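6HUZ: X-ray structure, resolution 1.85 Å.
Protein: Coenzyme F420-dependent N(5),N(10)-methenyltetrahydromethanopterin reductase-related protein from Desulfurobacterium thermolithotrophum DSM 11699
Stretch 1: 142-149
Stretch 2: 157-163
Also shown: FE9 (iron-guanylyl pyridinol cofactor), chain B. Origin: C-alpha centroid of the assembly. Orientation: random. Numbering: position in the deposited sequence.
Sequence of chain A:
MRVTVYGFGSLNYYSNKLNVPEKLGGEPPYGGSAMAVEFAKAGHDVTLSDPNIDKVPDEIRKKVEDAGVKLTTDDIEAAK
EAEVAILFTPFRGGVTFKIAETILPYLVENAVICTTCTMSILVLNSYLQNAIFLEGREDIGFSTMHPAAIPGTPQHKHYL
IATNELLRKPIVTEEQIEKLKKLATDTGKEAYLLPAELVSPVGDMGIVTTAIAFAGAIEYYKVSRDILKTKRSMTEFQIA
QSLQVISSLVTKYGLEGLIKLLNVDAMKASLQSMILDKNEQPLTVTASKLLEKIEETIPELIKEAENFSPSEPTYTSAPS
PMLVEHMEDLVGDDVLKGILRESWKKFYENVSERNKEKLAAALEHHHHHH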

ATOM      1  N   PHE A 142     -16.221   8.099  22.424  1.00 35.99           N
ATOM      2  CA  PHE A 142     -15.336   8.657  21.391  1.00 35.48           C
ATOM      3  C   PHE A 142     -15.661   8.072  20.054  1.00 36.49           C
ATOM      4  O   PHE A 142     -15.656   6.862  19.909  1.00 36.29           O
ATOM      5  CB  PHE A 142     -13.871   8.363  21.723  1.00 36.58           C
ATOM      6  CG  PHE A 142     -13.459   9.139  22.940  1.00 38.58           C
ATOM      7  CD1 PHE A 142     -13.672   8.633  24.208  1.00 36.31           C
ATOM      8  CD2 PHE A 142     -12.915  10.409  22.820  1.00 40.73           C
ATOM      9  CE1 PHE A 142     -13.298   9.351  25.326  1.00 38.91           C
ATOM     10  CE2 PHE A 142     -12.559  11.127  23.940  1.00 41.02           C
ATOM     11  CZ  PHE A 142     -12.757  10.597  25.185  1.00 39.58           C
ATOM     12  N   SER A 143     -15.944   8.918  19.072  1.00 31.26           N
ATOM     13  CA  SER A 143     -16.275   8.457  17.723  1.00 29.57           C
ATOM     14  C   SER A 143     -15.979   9.588  16.750  1.00 33.48           C
ATOM     15  O   SER A 143     -15.131  10.428  17.053  1.00 32.62           O
ATOM     16  CB  SER A 143     -17.738   8.042  17.654  1.00 37.82           C
ATOM     17  OG  SER A 143     -18.091   7.496  16.396  1.00 26.26           O
ATOM     18  N   THR A 144     -16.637   9.615  15.582  1.00 33.22           N
ATOM     19  CA  THR A 144     -16.368  10.640  14.575  1.00 32.70           C
ATOM     20  C   THR A 144     -17.611  11.051  13.822  1.00 36.41           C
ATOM     21  O   THR A 144     -18.591  10.318  13.753  1.00 33.58           O
ATOM     22  CB  THR A 144     -15.364  10.108  13.429  1.00 33.25           C
ATOM     23  OG1 THR A 144     -15.955   9.053  12.639  1.00 26.39           O
ATOM     24  CG2 THR A 144     -14.015   9.605  13.954  1.00 28.84           C
ATOM     25  N   MET A 145     -17.544  12.243  13.223  1.00 33.87           N
ATOM     26  CA  MET A 145     -18.595  12.757  12.362  1.00 33.21           C
ATOM     27  C   MET A 145     -17.761  13.305  11.215  1.00 32.51           C
ATOM     28  O   MET A 145     -17.763  14.496  10.941  1.00 34.08           O
ATOM     29  CB  MET A 145     -19.476  13.813  13.056  1.00 34.52           C
ATOM     30  CG  MET A 145     -20.580  13.182  13.936  1.00 36.40           C
ATOM     31  SD  MET A 145     -21.844  12.186  13.094  1.00 40.76           S
ATOM     32  CE  MET A 145     -22.768  13.399  12.296  1.00 36.87           C
ATOM     33  N   HIS A 146     -17.008  12.391  10.557  1.00 28.88           N
ATOM     34  CA  HIS A 146     -16.118  12.738   9.465  1.00 27.18           C
ATOM     35  C   HIS A 146     -16.955  12.969   8.198  1.00 31.03           C
ATOM     36  O   HIS A 146     -17.573  12.035   7.689  1.00 32.73           O
ATOM     37  CB  HIS A 146     -15.065  11.646   9.263  1.00 27.06           C
ATOM     38  CG  HIS A 146     -13.918  12.090   8.423  1.00 27.58           C
ATOM     39  ND1 HIS A 146     -14.118  12.804   7.255  1.00 28.01           N
ATOM     40  CD2 HIS A 146     -12.590  11.885   8.592  1.00 27.36           C
ATOM     41  CE1 HIS A 146     -12.913  12.997   6.744  1.00 28.46           C
ATOM     42  NE2 HIS A 146     -11.965  12.479   7.525  1.00 27.27           N
ATOM     43  N   PRO A 147     -16.982  14.230   7.704  1.00 28.53           N
ATOM     44  CA  PRO A 147     -17.770  14.533   6.499  1.00 27.45           C
ATOM     45  C   PRO A 147     -17.253  13.901   5.212  1.00 30.00           C
ATOM     46  O   PRO A 147     -18.053  13.740   4.289  1.00 32.61           O
ATOM     47  CB  PRO A 147     -17.746  16.059   6.422  1.00 27.18           C
ATOM     48  CG  PRO A 147     -16.560  16.482   7.188  1.00 27.02           C
ATOM     49  CD  PRO A 147     -16.268  15.427   8.214  1.00 25.97           C
ATOM     50  N   ALA A 148     -15.933  13.587   5.144  1.00 26.70           N
ATOM     51  CA  ALA A 148     -15.252  12.966   3.975  1.00 23.29           C
ATOM     52  C   ALA A 148     -15.729  13.761   2.759  1.00 29.86           C
ATOM     53  O   ALA A 148     -16.149  13.217   1.731  1.00 30.01           O
ATOM     54  CB  ALA A 148     -15.668  11.495   3.852  1.00 22.15           C
ATOM     55  N   ALA A 149     -15.731  15.080   2.949  1.00 30.93           N
ATOM     56  CA  ALA A 149     -16.215  16.083   1.992  1.00 29.19           C
ATOM     57  C   ALA A 149     -16.201  17.406   2.748  1.00 32.24           C
ATOM     58  O   ALA A 149     -15.955  17.410   3.959  1.00 29.64           O
ATOM     59  CB  ALA A 149     -17.679  15.756   1.578  1.00 27.54           C
ATOM     60  N   LYS A 157     -22.760  14.252   1.315  1.00 30.78           N
ATOM     61  CA  LYS A 157     -24.041  13.567   1.450  1.00 31.68           C
ATOM     62  C   LYS A 157     -23.923  12.448   2.428  1.00 28.38           C
ATOM     63  O   LYS A 157     -24.667  11.498   2.342  1.00 30.82           O
ATOM     64  CB  LYS A 157     -24.480  13.015   0.090  1.00 33.83           C
ATOM     65  CG  LYS A 157     -24.304  14.021  -1.042  1.00 45.49           C
ATOM     66  CD  LYS A 157     -25.262  13.800  -2.205  1.00 44.59           C
ATOM     67  CE  LYS A 157     -24.549  13.748  -3.532  1.00 57.87           C
ATOM     68  NZ  LYS A 157     -25.382  14.343  -4.613  1.00 78.15           N
ATOM     69  N   HIS A 158     -22.987  12.529   3.366  1.00 26.33           N
ATOM     70  CA  HIS A 158     -22.805  11.384   4.266  1.00 24.80           C
ATOM     71  C   HIS A 158     -21.871  11.769   5.364  1.00 27.04           C
ATOM     72  O   HIS A 158     -21.264  12.836   5.321  1.00 29.09           O
ATOM     73  CB  HIS A 158     -22.034  10.264   3.430  1.00 27.24           C
ATOM     74  CG  HIS A 158     -20.880  10.884   2.686  1.00 29.52           C
ATOM     75  ND1 HIS A 158     -21.034  11.376   1.397  1.00 32.55           N
ATOM     76  CD2 HIS A 158     -19.638  11.195   3.121  1.00 30.55           C
ATOM     77  CE1 HIS A 158     -19.873  11.930   1.079  1.00 31.49           C
ATOM     78  NE2 HIS A 158     -19.006  11.853   2.088  1.00 31.13           N
ATOM     79  N   TYR A 159     -21.707  10.871   6.320  1.00 28.67           N
ATOM     80  CA  TYR A 159     -20.745  11.020   7.409  1.00 29.72           C
ATOM     81  C   TYR A 159     -20.105   9.620   7.653  1.00 33.37           C
ATOM     82  O   TYR A 159     -20.788   8.595   7.515  1.00 31.10           O
ATOM     83  CB  TYR A 159     -21.395  11.462   8.710  1.00 32.72           C
ATOM     84  CG  TYR A 159     -21.767  12.926   8.766  1.00 32.65           C
ATOM     85  CD1 TYR A 159     -20.791  13.910   8.854  1.00 32.33           C
ATOM     86  CD2 TYR A 159     -23.100  13.329   8.742  1.00 34.46           C
ATOM     87  CE1 TYR A 159     -21.125  15.254   8.917  1.00 35.05           C
ATOM     88  CE2 TYR A 159     -23.448  14.674   8.810  1.00 36.21           C
ATOM     89  CZ  TYR A 159     -22.454  15.635   8.893  1.00 38.37           C
ATOM     90  OH  TYR A 159     -22.762  16.966   8.939  1.00 38.86           O
ATOM     91  N   LEU A 160     -18.822   9.604   8.035  1.00 26.43           N
ATOM     92  CA  LEU A 160     -18.116   8.394   8.395  1.00 27.96           C
ATOM     93  C   LEU A 160     -18.113   8.438   9.911  1.00 31.22           C
ATOM     94  O   LEU A 160     -17.633   9.424  10.490  1.00 27.05           O
ATOM     95  CB  LEU A 160     -16.690   8.376   7.836  1.00 27.03           C
ATOM     96  CG  LEU A 160     -16.565   8.528   6.331  1.00 32.80           C
ATOM     97  CD1 LEU A 160     -15.117   8.218   5.882  1.00 32.77           C
ATOM     98  CD2 LEU A 160     -17.524   7.630   5.606  1.00 36.10           C
ATOM     99  N   ILE A 161     -18.671   7.388  10.542  1.00 28.49           N
ATOM    100  CA  ILE A 161     -18.830   7.244  11.994  1.00 28.46           C
ATOM    101  C   ILE A 161     -18.032   6.073  12.510  1.00 34.29           C
ATOM    102  O   ILE A 161     -18.258   4.908  12.132  1.00 35.00           O
ATOM    103  CB  ILE A 161     -20.350   7.136  12.374  1.00 29.71           C
ATOM    104  CG1 ILE A 161     -21.106   8.402  11.946  1.00 28.14           C
ATOM    105  CG2 ILE A 161     -20.557   6.891  13.884  1.00 31.21           C
ATOM    106  CD1 ILE A 161     -22.616   8.167  11.815  1.00 33.89           C
ATOM    107  N   ALA A 162     -17.084   6.373  13.378  1.00 28.69           N
ATOM    108  CA  ALA A 162     -16.187   5.340  13.918  1.00 25.92           C
ATOM    109  C   ALA A 162     -16.872   4.365  14.864  1.00 29.20           C
ATOM    110  O   ALA A 162     -17.571   4.785  15.765  1.00 32.16           O
ATOM    111  CB  ALA A 162     -15.013   6.004  14.639  1.00 27.07           C
ATOM    112  N   THR A 163     -16.636   3.063  14.672  1.00 32.29           N
ATOM    113  CA  THR A 163     -17.194   2.021  15.525  1.00 32.53           C
ATOM    114  C   THR A 163     -16.038   1.344  16.296  1.00 37.87           C
ATOM    115  O   THR A 163     -14.873   1.675  16.088  1.00 34.40           O
ATOM    116  CB  THR A 163     -17.923   0.959  14.685  1.00 35.03           C
ATOM    117  OG1 THR A 163     -16.952   0.184  13.985  1.00 33.07           O
ATOM    118  CG2 THR A 163     -18.937   1.566  13.719  1.00 30.27           C
TER
HETATM  119  O2  FE9 B 401     -10.337  20.966   5.339  1.00 34.73           O
HETATM  120 FE   FE9 B 401     -12.052  18.421   6.329  1.00 38.83          FE
HETATM  121  C1F FE9 B 401     -13.428  19.409   5.632  1.00 43.65           C
HETATM  122  O1F FE9 B 401     -14.282  20.016   5.204  1.00 45.55           O
HETATM  123  C2F FE9 B 401     -12.828  16.916   5.619  1.00 42.29           C
HETATM  124  O2F FE9 B 401     -13.334  15.995   5.206  1.00 38.49           O
HETATM  125  C8  FE9 B 401     -12.861  18.150   8.032  1.00 36.75           C
HETATM  126  O18 FE9 B 401     -13.688  17.279   8.238  1.00 41.07           O
HETATM  127  C7  FE9 B 401     -12.435  19.058   9.174  1.00 36.62           C
HETATM  128  C6  FE9 B 401     -11.613  20.146   8.545  1.00 33.09           C
HETATM  129  N1  FE9 B 401     -11.328  20.030   7.174  1.00 36.67           N
HETATM  130  C5  FE9 B 401     -11.156  21.291   9.348  1.00 35.77           C
HETATM  131  C5M FE9 B 401     -11.458  21.336  10.819  1.00 28.74           C
HETATM  132  C4  FE9 B 401     -10.367  22.340   8.682  1.00 39.15           C
HETATM  133  C3  FE9 B 401     -10.062  22.207   7.230  1.00 37.50           C
HETATM  134  C3M FE9 B 401      -9.278  23.250   6.475  1.00 29.52           C
HETATM  135  C2  FE9 B 401     -10.593  21.001   6.491  1.00 32.60           C
HETATM  136  O3P FE9 B 401      -9.887  23.345   9.465  1.00 43.88           O
HETATM  137  P1  FE9 B 401     -10.540  24.821   9.529  1.00 36.62           P
HETATM  138  O1P FE9 B 401     -11.349  25.045   8.342  1.00 26.09           O
HETATM  139  O2P FE9 B 401      -9.313  25.873   9.467  1.00 34.30           O
HETATM  140  O5' FE9 B 401     -11.389  24.866  10.876  1.00 35.40           O
HETATM  141  C5' FE9 B 401     -10.786  24.910  12.160  1.00 33.42           C
HETATM  142  C4' FE9 B 401     -11.631  25.866  12.995  1.00 29.23           C
HETATM  143  O4' FE9 B 401     -11.195  25.828  14.349  1.00 33.96           O
HETATM  144  C1' FE9 B 401     -11.367  27.129  14.895  1.00 30.10           C
HETATM  145  C2' FE9 B 401     -10.948  28.046  13.766  1.00 41.09           C
HETATM  146  O2' FE9 B 401     -11.427  29.392  13.894  1.00 48.18           O
HETATM  147  C3' FE9 B 401     -11.508  27.322  12.547  1.00 33.67           C
HETATM  148  O3' FE9 B 401     -12.795  27.805  12.159  1.00 35.22           O
HETATM  149  N9A FE9 B 401     -10.607  27.243  16.155  1.00 33.44           N
HETATM  150  C4A FE9 B 401     -11.152  26.950  17.312  1.00 37.87           C
HETATM  151  N3A FE9 B 401     -12.404  26.591  17.678  1.00 39.37           N
HETATM  152  C2A FE9 B 401     -12.674  26.418  18.989  1.00 37.18           C
HETATM  153  N2A FE9 B 401     -13.925  26.019  19.308  1.00 37.80           N
HETATM  154  N1A FE9 B 401     -11.769  26.600  19.970  1.00 38.06           N
HETATM  155  C6A FE9 B 401     -10.514  27.014  19.723  1.00 35.53           C
HETATM  156  O6A FE9 B 401      -9.685  27.161  20.637  1.00 37.70           O
HETATM  157  C5A FE9 B 401     -10.118  27.199  18.326  1.00 37.77           C
HETATM  158  N7A FE9 B 401      -9.007  27.567  17.669  1.00 37.73           N
HETATM  159  C8A FE9 B 401      -9.319  27.587  16.348  1.00 31.54           C
HETATM  160  O   HOH W   1     -10.405  18.425   4.799  1.00 38.05           O

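Strand 142-144 runs nearly antiparallel to strand 158-163, their axes at 156° and 4.7 Å apart at closest approach. Phe142 takes no part in the contact, its ring leading away from the partner strand. Ser143 points its CA-to-CB bond toward that strand, and its OG donates to Ala162 O at 2.8 Å. Thr144, in the p rotamer, works in both directions. Its OG1 donates to Leu160 O at 2.8 Å and accepts a weak bond from Ala162 N at 3.0 Å (130° at the hydrogen), so a side chain here engages the partner backbone. Thr144 O receives a CA-H contact from Ile161 CA at 3.5 Å. Met145 starts away from the partner, but its m, m, m side chain folds back; CE lies over one face of the Tyr159 ring, 3.6 Å from the centroid and 14° off the normal, and SD packs 4.0 Å from Ile161 CG1. At His146 the pairing passes to the main chain. His146 N donates to Leu160 O at 3.0 Å and Leu160 N to His146 O at 2.8 Å, a single antiparallel bridge in which Leu160 O also accepts from Thr144 OG1. The His146 ring turns away, and its ND1 accepts from Ala148 N at 2.9 Å, a hydrogen bond within the stretch. Pro147 rests its CB 4.3 Å from Tyr159 CE1; Pro147 CG also comes within 3.2 Å of O18 of the iron-guanylyl pyridinol cofactor FE9. Pro147 O is 3.1 Å from His158 NE2, but the angle is poor; that nitrogen instead donates to Ala148 O at 3.2 Å, nearly straight at 168°. Ala148 CB meets Leu160 CD1 at 3.9 Å. Ala149 ends the stretch with a weak bond from its N to FE9 O2F at 3.4 Å.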